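Local coordinates for protein starch synthase I (Hordeum vulgare, PDB 4HLN) that is a plant starch synthase of the glycosyltransferase group 1 family, built from two Rossmann-like domains in the GT-B manner and found here with glycan bound, at residues 127-132 with 159-164; 150-155 with 208-213; 455-460 with 572-577; 540-545 with 567-572. All coordinates share one frame; numbering follows the deposited sequence.

Contact 1 (127-132 with 159-164); sequences IVFVTG and HRVMVV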
loop_
_atom_site.group_PDB
_atom_site.type_symbol
_atom_site.label_atom_id
_atom_site.label_comp_id
_atom_site.label_asym_id
_atom_site.label_seq_id
_atom_site.Cartn_x
_atom_site.Cartn_y
_atom_site.Cartn_z
ATOM N N ILE A 127 17.308 7.983 6.549
ATOM C CA ILE A 127 15.893 7.964 6.219
ATOM C C ILE A 127 15.056 7.885 7.471
ATOM O O ILE A 127 15.268 7.010 8.309
ATOM C CB ILE A 127 15.564 6.781 5.319
ATOM C CG1 ILE A 127 16.472 6.803 4.096
ATOM C CG2 ILE A 127 14.136 6.855 4.868
ATOM C CD1 ILE A 127 16.353 5.575 3.251
ATOM N N VAL A 128 14.108 8.809 7.595
ATOM C CA VAL A 128 13.277 8.870 8.784
ATOM C C VAL A 128 11.823 8.624 8.413
ATOM O O VAL A 128 11.165 9.486 7.829
ATOM C CB VAL A 128 13.408 10.235 9.501
ATOM C CG1 VAL A 128 12.615 10.233 10.785
ATOM C CG2 VAL A 128 14.884 10.586 9.781
ATOM N N PHE A 129 11.328 7.433 8.731
ATOM C CA PHE A 129 9.904 7.140 8.564
ATOM C C PHE A 129 9.110 7.738 9.698
ATOM O O PHE A 129 9.475 7.583 10.853
ATOM C CB PHE A 129 9.652 5.634 8.512
ATOM C CG PHE A 129 10.102 5.001 7.240
ATOM C CD1 PHE A 129 9.206 4.783 6.205
ATOM C CD2 PHE A 129 11.440 4.665 7.055
ATOM C CE1 PHE A 129 9.637 4.215 5.017
ATOM C CE2 PHE A 129 11.878 4.095 5.873
ATOM C CZ PHE A 129 10.973 3.866 4.850
ATOM N N VAL A 130 8.021 8.426 9.368
ATOM C CA VAL A 130 7.093 8.899 10.392
ATOM C C VAL A 130 5.707 8.289 10.154
ATOM O O VAL A 130 5.182 8.305 9.033
ATOM C CB VAL A 130 7.042 10.438 10.448
ATOM C CG1 VAL A 130 6.241 10.917 11.673
ATOM C CG2 VAL A 130 8.467 11.007 10.472
ATOM N N THR A 131 5.114 7.740 11.205
ATOM C CA THR A 131 3.901 6.955 11.028
ATOM C C THR A 131 3.066 6.878 12.295
ATOM O O THR A 131 3.582 7.004 13.400
ATOM C CB THR A 131 4.237 5.522 10.550
ATOM O OG1 THR A 131 3.029 4.778 10.325
ATOM C CG2 THR A 131 5.094 4.808 11.569
ATOM N N GLY A 132 1.763 6.686 12.118
ATOM C CA GLY A 132 0.849 6.553 13.236
ATOM C C GLY A 132 0.598 5.099 13.558
ATOM O O GLY A 132 0.005 4.785 14.579
ATOM N N HIS A 159 21.290 1.770 4.338
ATOM C CA HIS A 159 20.785 3.069 4.768
ATOM C C HIS A 159 20.693 3.127 6.279
ATOM O O HIS A 159 20.470 2.115 6.938
ATOM C CB HIS A 159 19.416 3.359 4.162
ATOM C CG HIS A 159 19.390 3.264 2.670
ATOM N ND1 HIS A 159 19.888 4.256 1.854
ATOM C CD2 HIS A 159 18.936 2.288 1.845
ATOM C CE1 HIS A 159 19.742 3.897 0.591
ATOM N NE2 HIS A 159 19.166 2.707 0.558
ATOM N N ARG A 160 20.873 4.322 6.828
ATOM C CA ARG A 160 20.622 4.536 8.237
ATOM C C ARG A 160 19.139 4.872 8.348
ATOM O O ARG A 160 18.697 5.869 7.801
ATOM C CB ARG A 160 21.470 5.686 8.769
ATOM C CG ARG A 160 21.787 5.515 10.244
ATOM C CD ARG A 160 22.168 6.824 10.882
ATOM N NE ARG A 160 22.376 6.647 12.310
ATOM C CZ ARG A 160 22.796 7.614 13.111
ATOM N NH1 ARG A 160 22.974 7.390 14.409
ATOM N NH2 ARG A 160 23.049 8.805 12.598
ATOM N N VAL A 161 18.372 4.031 9.030
ATOM C CA VAL A 161 16.913 4.103 8.937
ATOM C C VAL A 161 16.260 4.266 10.302
ATOM O O VAL A 161 16.468 3.456 11.213
ATOM C CB VAL A 161 16.311 2.848 8.217
ATOM C CG1 VAL A 161 14.777 2.919 8.171
ATOM C CG2 VAL A 161 16.893 2.690 6.815
ATOM N N MET A 162 15.470 5.324 10.435
ATOM C CA MET A 162 14.728 5.561 11.665
ATOM C C MET A 162 13.230 5.425 11.409
ATOM O O MET A 162 12.746 5.816 10.353
ATOM C CB MET A 162 15.058 6.948 12.223
ATOM C CG MET A 162 14.264 7.324 13.482
ATOM S SD MET A 162 14.661 8.945 14.211
ATOM C CE MET A 162 16.421 8.780 14.458
ATOM N N VAL A 163 12.499 4.850 12.356
ATOM C CA VAL A 163 11.041 4.931 12.293
ATOM C C VAL A 163 10.496 5.516 13.567
ATOM O O VAL A 163 10.735 4.978 14.651
ATOM C CB VAL A 163 10.371 3.582 12.128
ATOM C CG1 VAL A 163 8.858 3.794 12.034
ATOM C CG2 VAL A 163 10.906 2.867 10.915
ATOM N N VAL A 164 9.743 6.603 13.423
ATOM C CA VAL A 164 9.161 7.321 14.557
ATOM C C VAL A 164 7.656 7.070 14.623
ATOM O O VAL A 164 6.954 7.234 13.630
ATOM C CB VAL A 164 9.414 8.829 14.435
ATOM C CG1 VAL A 164 8.889 9.582 15.659
ATOM C CG2 VAL A 164 10.873 9.079 14.246
#
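The pair I127-V130 and V161-V164 forms two neighbouring parallel strands of a Rossmann-like sheet, joined in a beta-alpha-beta crossover by the helix 150-156. The strand directions differ by only 17°, and the register matches I127 with V161, V128 with M162, F129 with V163 and V130 with V164. Bonding alternates as parallel pairing requires: I127 N gives to R160 O (2.8 Å), M162 N to I127 O (2.7 Å), F129 N to M162 O (2.7 Å) and V164 N to F129 O (2.8 Å), with a longer bond from T131 N to V164 O at the end. Side chains divide between the two faces. Beside I127, F129 has CG anti to its carbonyl carbon (chi1 -73°), which swings the ring edge back along the strand, and CE2 meets V161 CG1 at 3.9 Å. I127 CD1 lies over one face of the H159 imidazole, 4.2 Å from the ring centroid, a CH-pi contact. On the opposite side of the sheet, with V130 and M162, V128 CG1 reaches V164 CG2 at 4.0 Å and runs alongside the thioether of M162. H159 NE2 is bonded to E619. Helix 235-252 covers the V128, V130, M162 and V164 side; strand 264-269 continues the sheet beyond 126-130, and strand 208-214 flanks 160-166.

Contact 2 (150-155 with 208-213); sequences LPIALA and VDWVFV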
loop_
_atom_site.group_PDB
_atom_site.type_symbol
_atom_site.label_atom_id
_atom_site.label_comp_id
_atom_site.label_asym_id
_atom_site.label_seq_id
_atom_site.Cartn_x
_atom_site.Cartn_y
_atom_site.Cartn_z
ATOM N N LEU A 150 9.276 -2.114 4.345
ATOM C CA LEU A 150 10.119 -1.187 3.583
ATOM C C LEU A 150 11.317 -0.683 4.387
ATOM O O LEU A 150 12.448 -0.772 3.926
ATOM C CB LEU A 150 9.330 -0.017 2.984
ATOM C CG LEU A 150 10.226 0.893 2.143
ATOM C CD1 LEU A 150 10.864 0.112 1.009
ATOM C CD2 LEU A 150 9.487 2.122 1.601
ATOM N N PRO A 151 11.070 -0.164 5.596
ATOM C CA PRO A 151 12.174 0.257 6.472
ATOM C C PRO A 151 13.243 -0.827 6.662
ATOM O O PRO A 151 14.436 -0.558 6.475
ATOM C CB PRO A 151 11.469 0.551 7.796
ATOM C CG PRO A 151 10.095 1.020 7.373
ATOM C CD PRO A 151 9.750 0.208 6.142
ATOM N N ILE A 152 12.824 -2.034 7.022
ATOM C CA ILE A 152 13.770 -3.130 7.249
ATOM C C ILE A 152 14.598 -3.441 5.983
ATOM O O ILE A 152 15.772 -3.824 6.073
ATOM C CB ILE A 152 13.065 -4.404 7.804
ATOM C CG1 ILE A 152 12.370 -4.107 9.131
ATOM C CG2 ILE A 152 14.031 -5.489 8.043
ATOM C CD1 ILE A 152 10.991 -3.425 8.953
ATOM N N ALA A 153 13.994 -3.236 4.813
ATOM C CA ALA A 153 14.625 -3.569 3.536
ATOM C C ALA A 153 15.664 -2.531 3.174
ATOM O O ALA A 153 16.770 -2.861 2.743
ATOM C CB ALA A 153 13.582 -3.659 2.426
ATOM N N LEU A 154 15.276 -1.271 3.322
ATOM C CA LEU A 154 16.189 -0.159 3.151
ATOM C C LEU A 154 17.373 -0.275 4.103
ATOM O O LEU A 154 18.512 -0.102 3.696
ATOM C CB LEU A 154 15.454 1.141 3.392
ATOM C CG LEU A 154 14.545 1.578 2.244
ATOM C CD1 LEU A 154 13.734 2.781 2.661
ATOM C CD2 LEU A 154 15.323 1.890 0.973
ATOM N N ALA A 155 17.106 -0.584 5.369
ATOM C CA ALA A 155 18.184 -0.716 6.340
ATOM C C ALA A 155 19.174 -1.772 5.883
ATOM O O ALA A 155 20.371 -1.654 6.101
ATOM C CB ALA A 155 17.634 -1.060 7.717
ATOM N N VAL A 208 17.253 -1.200 12.308
ATOM C CA VAL A 208 16.365 -0.070 12.271
ATOM C C VAL A 208 16.242 0.524 13.654
ATOM O O VAL A 208 16.102 -0.186 14.650
ATOM C CB VAL A 208 14.981 -0.444 11.705
ATOM C CG1 VAL A 208 13.931 0.626 12.072
ATOM C CG2 VAL A 208 15.080 -0.639 10.199
ATOM N N ASP A 209 16.343 1.843 13.687
ATOM C CA ASP A 209 16.104 2.636 14.868
ATOM C C ASP A 209 14.624 2.898 15.038
ATOM O O ASP A 209 14.042 3.755 14.360
ATOM C CB ASP A 209 16.849 3.953 14.737
ATOM C CG ASP A 209 18.307 3.798 15.024
ATOM O OD1 ASP A 209 18.590 3.217 16.092
ATOM O OD2 ASP A 209 19.148 4.205 14.186
ATOM N N TRP A 210 14.018 2.136 15.937
ATOM C CA TRP A 210 12.615 2.287 16.261
ATOM C C TRP A 210 12.523 3.278 17.379
ATOM O O TRP A 210 12.945 2.994 18.503
ATOM C CB TRP A 210 12.064 0.950 16.729
ATOM C CG TRP A 210 12.262 -0.081 15.705
ATOM C CD1 TRP A 210 13.274 -0.991 15.635
ATOM C CD2 TRP A 210 11.443 -0.291 14.557
ATOM N NE1 TRP A 210 13.129 -1.769 14.513
ATOM C CE2 TRP A 210 12.015 -1.356 13.829
ATOM C CE3 TRP A 210 10.279 0.322 14.071
ATOM C CZ2 TRP A 210 11.457 -1.834 12.641
ATOM C CZ3 TRP A 210 9.727 -0.145 12.889
ATOM C CH2 TRP A 210 10.312 -1.220 12.188
ATOM N N VAL A 211 11.987 4.447 17.061
ATOM C CA VAL A 211 11.868 5.530 18.024
ATOM C C VAL A 211 10.406 5.759 18.378
ATOM O O VAL A 211 9.561 5.936 17.502
ATOM C CB VAL A 211 12.434 6.833 17.460
ATOM C CG1 VAL A 211 12.141 8.002 18.404
ATOM C CG2 VAL A 211 13.915 6.684 17.198
ATOM N N PHE A 212 10.121 5.775 19.671
ATOM C CA PHE A 212 8.756 5.868 20.154
ATOM C C PHE A 212 8.535 7.151 20.882
ATOM O O PHE A 212 9.304 7.511 21.771
ATOM C CB PHE A 212 8.469 4.716 21.086
ATOM C CG PHE A 212 8.551 3.419 20.415
ATOM C CD1 PHE A 212 7.478 2.958 19.658
ATOM C CD2 PHE A 212 9.710 2.663 20.490
ATOM C CE1 PHE A 212 7.553 1.733 19.006
ATOM C CE2 PHE A 212 9.795 1.436 19.841
ATOM C CZ PHE A 212 8.720 0.972 19.093
ATOM N N VAL A 213 7.473 7.839 20.495
ATOM C CA VAL A 213 7.139 9.119 21.086
ATOM C C VAL A 213 6.119 8.884 22.188
ATOM O O VAL A 213 5.055 8.320 21.940
ATOM C CB VAL A 213 6.613 10.073 20.023
ATOM C CG1 VAL A 213 6.223 11.414 20.636
ATOM C CG2 VAL A 213 7.688 10.265 18.972
#
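Helix 150-155 passes strand 208-213 with its axis 9.2 Å away at closest approach and its direction at 142° to that of the strand, so the two run roughly antiparallel and meet through side chains at the start of the strand, without a hydrogen bond between them. V208 makes most of the contact, resting its CG2 methyl against the helix. Its CG1 is anti to the backbone N (chi1 162°), leaving CG2 to touch A155 CB at 3.6 Å and P151 O at 3.8 Å. P151 and A155 are one turn apart, and the same P151 carbonyl accepts the helical bond from A155 N at 2.9 Å; the methyl of V208 therefore rests where that turn closes. More loosely, P151 CB stands 4.5 Å from V208 CG2. The second point of contact is I152 against W210. CD1 of I152 comes to the outer edge of the indole, nearly in its plane, 4.0 Å from CH2 and equally close to CZ2, and the two side chains cross at about a right angle. V208 CG1 lies over one face of the same indole, near the rim. The indole N-H is satisfied by R205 O. This is the crossover helix between strands 126-130 and 160-166, laid on one face of the mixed sheet of the N-terminal Rossmann-like domain. Strand 208-214 lies between 195-205 and 160-166, with V163 beside both V208 and W210, while L150, A153 and L154 of the helix pack on helix 611-627.

Contact 3 (455-460 with 572-577); sequences IDLIKM and SPLTVE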
loop_
_atom_site.group_PDB
_atom_site.type_symbol
_atom_site.label_atom_id
_atom_site.label_comp_id
_atom_site.label_asym_id
_atom_site.label_seq_id
_atom_site.Cartn_x
_atom_site.Cartn_y
_atom_site.Cartn_z
ATOM N N ILE A 455 -15.907 -8.017 -3.868
ATOM C CA ILE A 455 -16.857 -9.100 -3.654
ATOM C C ILE A 455 -18.155 -9.003 -4.464
ATOM O O ILE A 455 -18.532 -9.955 -5.144
ATOM C CB ILE A 455 -17.179 -9.218 -2.151
ATOM C CG1 ILE A 455 -16.048 -9.958 -1.451
ATOM C CG2 ILE A 455 -18.452 -9.943 -1.927
ATOM C CD1 ILE A 455 -15.327 -10.918 -2.367
ATOM N N ASP A 456 -18.830 -7.856 -4.394
ATOM C CA ASP A 456 -20.138 -7.686 -5.037
ATOM C C ASP A 456 -20.101 -7.738 -6.564
ATOM O O ASP A 456 -21.070 -8.161 -7.184
ATOM C CB ASP A 456 -20.821 -6.396 -4.576
ATOM C CG ASP A 456 -19.979 -5.154 -4.851
ATOM O OD1 ASP A 456 -18.784 -5.138 -4.466
ATOM O OD2 ASP A 456 -20.513 -4.194 -5.457
ATOM N N LEU A 457 -19.002 -7.295 -7.168
ATOM C CA LEU A 457 -18.823 -7.420 -8.614
ATOM C C LEU A 457 -18.894 -8.877 -9.041
ATOM O O LEU A 457 -19.589 -9.232 -9.989
ATOM C CB LEU A 457 -17.464 -6.875 -9.040
ATOM C CG LEU A 457 -17.341 -5.407 -9.445
ATOM C CD1 LEU A 457 -18.188 -5.112 -10.675
ATOM C CD2 LEU A 457 -17.693 -4.476 -8.284
ATOM N N ILE A 458 -18.142 -9.718 -8.347
ATOM C CA ILE A 458 -18.105 -11.135 -8.654
ATOM C C ILE A 458 -19.494 -11.743 -8.520
ATOM O O ILE A 458 -19.924 -12.510 -9.374
ATOM C CB ILE A 458 -17.100 -11.853 -7.750
ATOM C CG1 ILE A 458 -15.668 -11.532 -8.210
ATOM C CG2 ILE A 458 -17.374 -13.355 -7.724
ATOM C CD1 ILE A 458 -14.571 -12.081 -7.291
ATOM N N LYS A 459 -20.200 -11.370 -7.457
ATOM C CA LYS A 459 -21.581 -11.797 -7.235
ATOM C C LYS A 459 -22.479 -11.516 -8.453
ATOM O O LYS A 459 -23.382 -12.293 -8.768
ATOM C CB LYS A 459 -22.133 -11.100 -5.987
ATOM C CG LYS A 459 -23.458 -11.631 -5.464
ATOM C CD LYS A 459 -23.742 -11.053 -4.075
ATOM C CE LYS A 459 -24.896 -11.767 -3.378
ATOM N NZ LYS A 459 -24.900 -11.520 -1.899
ATOM N N MET A 460 -22.219 -10.411 -9.143
ATOM C CA MET A 460 -23.064 -9.986 -10.258
ATOM C C MET A 460 -22.619 -10.586 -11.585
ATOM O O MET A 460 -23.442 -10.832 -12.469
ATOM C CB MET A 460 -23.097 -8.454 -10.378
ATOM C CG MET A 460 -23.383 -7.692 -9.079
ATOM S SD MET A 460 -24.931 -8.108 -8.234
ATOM C CE MET A 460 -24.784 -7.145 -6.724
ATOM N N SER A 572 -10.509 -0.956 -16.393
ATOM C CA SER A 572 -11.173 0.164 -15.742
ATOM C C SER A 572 -12.262 0.649 -16.680
ATOM O O SER A 572 -12.078 0.651 -17.897
ATOM C CB SER A 572 -10.181 1.294 -15.444
ATOM O OG SER A 572 -10.775 2.295 -14.638
ATOM N N PRO A 573 -13.391 1.087 -16.116
ATOM C CA PRO A 573 -13.515 1.234 -14.668
ATOM C C PRO A 573 -14.018 -0.055 -14.056
ATOM O O PRO A 573 -14.201 -1.052 -14.755
ATOM C CB PRO A 573 -14.598 2.293 -14.547
ATOM C CG PRO A 573 -15.535 1.921 -15.673
ATOM C CD PRO A 573 -14.636 1.465 -16.806
ATOM N N LEU A 574 -14.269 -0.014 -12.755
ATOM C CA LEU A 574 -14.705 -1.194 -12.033
ATOM C C LEU A 574 -16.181 -1.496 -12.279
ATOM O O LEU A 574 -17.042 -1.093 -11.503
ATOM C CB LEU A 574 -14.426 -1.020 -10.537
ATOM C CG LEU A 574 -14.621 -2.248 -9.650
ATOM C CD1 LEU A 574 -13.953 -3.484 -10.243
ATOM C CD2 LEU A 574 -14.099 -1.967 -8.260
ATOM N N THR A 575 -16.469 -2.218 -13.356
ATOM C CA THR A 575 -17.850 -2.567 -13.688
ATOM C C THR A 575 -17.978 -4.008 -14.149
ATOM O O THR A 575 -17.097 -4.545 -14.820
ATOM C CB THR A 575 -18.382 -1.686 -14.825
ATOM O OG1 THR A 575 -17.838 -2.144 -16.075
ATOM C CG2 THR A 575 -17.985 -0.229 -14.591
ATOM N N VAL A 576 -19.102 -4.621 -13.817
ATOM C CA VAL A 576 -19.383 -5.980 -14.259
ATOM C C VAL A 576 -19.128 -6.184 -15.756
ATOM O O VAL A 576 -18.733 -7.265 -16.183
ATOM C CB VAL A 576 -20.828 -6.358 -13.939
ATOM C CG1 VAL A 576 -21.175 -7.696 -14.559
ATOM C CG2 VAL A 576 -21.046 -6.372 -12.436
ATOM N N GLU A 577 -19.357 -5.148 -16.552
ATOM C CA GLU A 577 -19.190 -5.251 -17.999
ATOM C C GLU A 577 -17.706 -5.274 -18.339
ATOM O O GLU A 577 -17.219 -6.171 -19.047
ATOM C CB GLU A 577 -19.864 -4.074 -18.716
ATOM C CG GLU A 577 -21.345 -3.876 -18.388
ATOM C CD GLU A 577 -21.616 -3.671 -16.895
ATOM O OE1 GLU A 577 -21.410 -2.542 -16.377
ATOM O OE2 GLU A 577 -22.038 -4.649 -16.239
#
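The flat group that L457 meets is the peptide joining T575 to V576: methyl CD1 sits over one of its faces, 3.3 Å from V576 N and 3.7 Å from T575 C. No aromatic ring takes part, and the remaining contacts are aliphatic. The CD1 methyl of L457 also reaches V576 CG2 at 3.6 Å, the two side chains running past one another head to tail. The other side of the L457 fork belongs to L574, whose CD1 lies 4.0 Å from L457 CG and whose CG lies 4.0 Å from L457 CD2. With CG anti to the backbone N (chi1 -171°), L574 sends its branches toward the helix from the centre of an inverse gamma turn. One helical turn on from L457, M460 CB closes on V576 CG2 at 3.6 Å, and its thioether then bends away. L457 and L574 both touch R523, whose guanidinium forms a salt bridge with D456. T575 is the N-cap of helix 576-592, its OG1 bonded to K578 N. The arrangement is an apolar join between the N-terminal part of helix 455-466 and the turn that leads into helix 576-592, with that helix's first residue, in the C-terminal Rossmann-like domain.

Contact 4 (540-545 with 567-572); sequences VPVVHG and TGWAFS. With GLC (alpha-D-glucopyranose), chain B.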
loop_
_atom_site.group_PDB
_atom_site.type_symbol
_atom_site.label_atom_id
_atom_site.label_comp_id
_atom_site.label_asym_id
_atom_site.label_seq_id
_atom_site.Cartn_x
_atom_site.Cartn_y
_atom_site.Cartn_z
ATOM N N VAL A 540 -1.760 -15.638 -14.507
ATOM C CA VAL A 540 -1.995 -14.344 -15.116
ATOM C C VAL A 540 -3.071 -13.591 -14.363
ATOM O O VAL A 540 -4.184 -14.078 -14.185
ATOM C CB VAL A 540 -2.361 -14.463 -16.601
ATOM C CG1 VAL A 540 -2.747 -13.111 -17.146
ATOM C CG2 VAL A 540 -1.192 -15.010 -17.383
ATOM N N PRO A 541 -2.725 -12.398 -13.891
ATOM C CA PRO A 541 -3.667 -11.621 -13.100
ATOM C C PRO A 541 -4.591 -10.779 -13.962
ATOM O O PRO A 541 -4.180 -10.244 -14.993
ATOM C CB PRO A 541 -2.745 -10.721 -12.271
ATOM C CG PRO A 541 -1.540 -10.528 -13.120
ATOM C CD PRO A 541 -1.361 -11.845 -13.837
ATOM N N VAL A 542 -5.844 -10.691 -13.531
ATOM C CA VAL A 542 -6.802 -9.736 -14.068
ATOM C C VAL A 542 -7.279 -8.846 -12.918
ATOM O O VAL A 542 -7.913 -9.305 -11.967
ATOM C CB VAL A 542 -8.003 -10.446 -14.711
ATOM C CG1 VAL A 542 -9.160 -9.468 -14.923
ATOM C CG2 VAL A 542 -7.585 -11.117 -16.007
ATOM N N VAL A 543 -6.974 -7.563 -13.011
ATOM C CA VAL A 543 -7.109 -6.680 -11.872
ATOM C C VAL A 543 -7.739 -5.332 -12.240
ATOM O O VAL A 543 -7.574 -4.842 -13.360
ATOM C CB VAL A 543 -5.725 -6.465 -11.232
ATOM C CG1 VAL A 543 -4.749 -5.931 -12.268
ATOM C CG2 VAL A 543 -5.817 -5.536 -10.039
ATOM N N HIS A 544 -8.481 -4.747 -11.301
ATOM C CA HIS A 544 -8.998 -3.392 -11.485
ATOM C C HIS A 544 -7.881 -2.361 -11.469
ATOM O O HIS A 544 -7.084 -2.321 -10.525
ATOM C CB HIS A 544 -9.994 -3.018 -10.394
ATOM C CG HIS A 544 -10.346 -1.561 -10.397
ATOM N ND1 HIS A 544 -10.753 -0.886 -9.266
ATOM C CD2 HIS A 544 -10.345 -0.651 -11.397
ATOM C CE1 HIS A 544 -10.994 0.377 -9.571
ATOM N NE2 HIS A 544 -10.749 0.548 -10.859
ATOM N N GLY A 545 -7.838 -1.522 -12.502
ATOM C CA GLY A 545 -6.881 -0.431 -12.556
ATOM C C GLY A 545 -6.393 -0.050 -13.939
ATOM O O GLY A 545 -6.858 -0.558 -14.958
ATOM N N THR A 567 1.785 -8.283 -18.806
ATOM C CA THR A 567 1.867 -9.338 -17.802
ATOM C C THR A 567 0.508 -9.877 -17.393
ATOM O O THR A 567 0.424 -10.883 -16.697
ATOM C CB THR A 567 2.576 -8.845 -16.528
ATOM O OG1 THR A 567 2.093 -7.540 -16.188
ATOM C CG2 THR A 567 4.074 -8.789 -16.741
ATOM N N GLY A 568 -0.548 -9.197 -17.816
ATOM C CA GLY A 568 -1.901 -9.622 -17.515
ATOM C C GLY A 568 -2.884 -8.603 -18.050
ATOM O O GLY A 568 -2.576 -7.887 -18.990
ATOM N N TRP A 569 -4.067 -8.523 -17.460
ATOM C CA TRP A 569 -5.010 -7.487 -17.860
ATOM C C TRP A 569 -5.464 -6.627 -16.699
ATOM O O TRP A 569 -5.989 -7.132 -15.712
ATOM C CB TRP A 569 -6.229 -8.096 -18.541
ATOM C CG TRP A 569 -5.947 -8.560 -19.915
ATOM C CD1 TRP A 569 -6.129 -7.861 -21.066
ATOM C CD2 TRP A 569 -5.424 -9.836 -20.295
ATOM N NE1 TRP A 569 -5.754 -8.622 -22.147
ATOM C CE2 TRP A 569 -5.314 -9.840 -21.698
ATOM C CE3 TRP A 569 -5.038 -10.974 -19.586
ATOM C CZ2 TRP A 569 -4.831 -10.936 -22.406
ATOM C CZ3 TRP A 569 -4.555 -12.059 -20.289
ATOM C CH2 TRP A 569 -4.457 -12.035 -21.684
ATOM N N ALA A 570 -5.264 -5.325 -16.825
ATOM C CA ALA A 570 -5.860 -4.374 -15.898
ATOM C C ALA A 570 -7.028 -3.701 -16.604
ATOM O O ALA A 570 -6.893 -3.248 -17.740
ATOM C CB ALA A 570 -4.834 -3.337 -15.446
ATOM N N PHE A 571 -8.172 -3.643 -15.935
ATOM C CA PHE A 571 -9.369 -3.072 -16.535
ATOM C C PHE A 571 -9.924 -1.928 -15.706
ATOM O O PHE A 571 -9.837 -1.931 -14.482
ATOM C CB PHE A 571 -10.446 -4.145 -16.702
ATOM C CG PHE A 571 -10.992 -4.666 -15.395
ATOM C CD1 PHE A 571 -10.373 -5.726 -14.740
ATOM C CD2 PHE A 571 -12.122 -4.098 -14.822
ATOM C CE1 PHE A 571 -10.875 -6.214 -13.544
ATOM C CE2 PHE A 571 -12.629 -4.585 -13.618
ATOM C CZ PHE A 571 -12.006 -5.642 -12.980
ATOM N N SER A 572 -10.509 -0.956 -16.393
ATOM C CA SER A 572 -11.173 0.164 -15.742
ATOM C C SER A 572 -12.262 0.649 -16.680
ATOM O O SER A 572 -12.078 0.651 -17.897
ATOM C CB SER A 572 -10.181 1.294 -15.444
ATOM O OG SER A 572 -10.775 2.295 -14.638
HETATM C C1 GLC B . -4.534 -3.434 -25.911
HETATM C C2 GLC B . -4.049 -3.609 -27.335
HETATM C C3 GLC B . -4.728 -4.804 -28.021
HETATM C C4 GLC B . -4.941 -6.073 -27.172
HETATM C C5 GLC B . -5.382 -5.631 -25.773
HETATM C C6 GLC B . -5.410 -6.753 -24.751
HETATM O O2 GLC B . -4.326 -2.413 -28.037
HETATM O O3 GLC B . -3.965 -5.136 -29.157
HETATM O O4 GLC B . -5.884 -6.873 -27.904
HETATM O O5 GLC B . -4.466 -4.681 -25.269
HETATM O O6 GLC B . -6.627 -6.697 -24.050
#
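Four backbone hydrogen bonds tie V540-G545 to T567-S572: W569 N to P541 O (3.0 Å), V543 N to W569 O (2.9 Å), F571 N to V543 O (2.9 Å) and G545 N to F571 O (2.8 Å). In the last of them G545 N stands 40° out of the F571 carbonyl plane, just past the end of strand 540-544. At the indole edge, W569 NE1 points its N-H to O6 of the alpha-D-glucopyranose at 2.8 Å, in the ring plane but weakly, the angle at hydrogen being 133°. Packing surrounds this frame. V540 CG1 approaches W569 CZ3 obliquely at 3.8 Å. The F571 side chain, with CG between its backbone N and carbonyl carbon (chi1 67°), folds back across the neighbouring strand: H544 CA sits over its face, 4.1 Å from the centroid, a CH-pi contact, and V542 CG1 reaches CE1 of F571 at 3.9 Å. H544 ND1 is held by S522 O. On the opposite side of the sheet, V543 lies beside A570. The pair is the parallel outer end of the Rossmann-like sheet of the C-terminal domain, with strand 569-571 outermost, and it contributes W569 to the glycan pocket that also includes T585 and T589.

Contacts 1, 2 and 4 are buried, whereas contact 3 lies at the surface. Contacts 1 and 4 are parallel strand pairs held by backbone hydrogen bonds; contacts 2 and 3 are apolar contacts of a helix with a strand and with a turn, with no hydrogen bond across them. Contacts 1 and 2 involve the same sheet, in which strands 160-166 and 208-214 are neighbours, and their centres are 5 Å apart; V163 N and O pair with D209 O and V211 N. Contacts 3 and 4, with centres 13 Å apart, share S572 and meet where L574 packs on H544. The two groups lie on opposite sides of the chain's centre, in the N-terminal and C-terminal Rossmann-like domains, and of the four only contact 4 reaches the glycan.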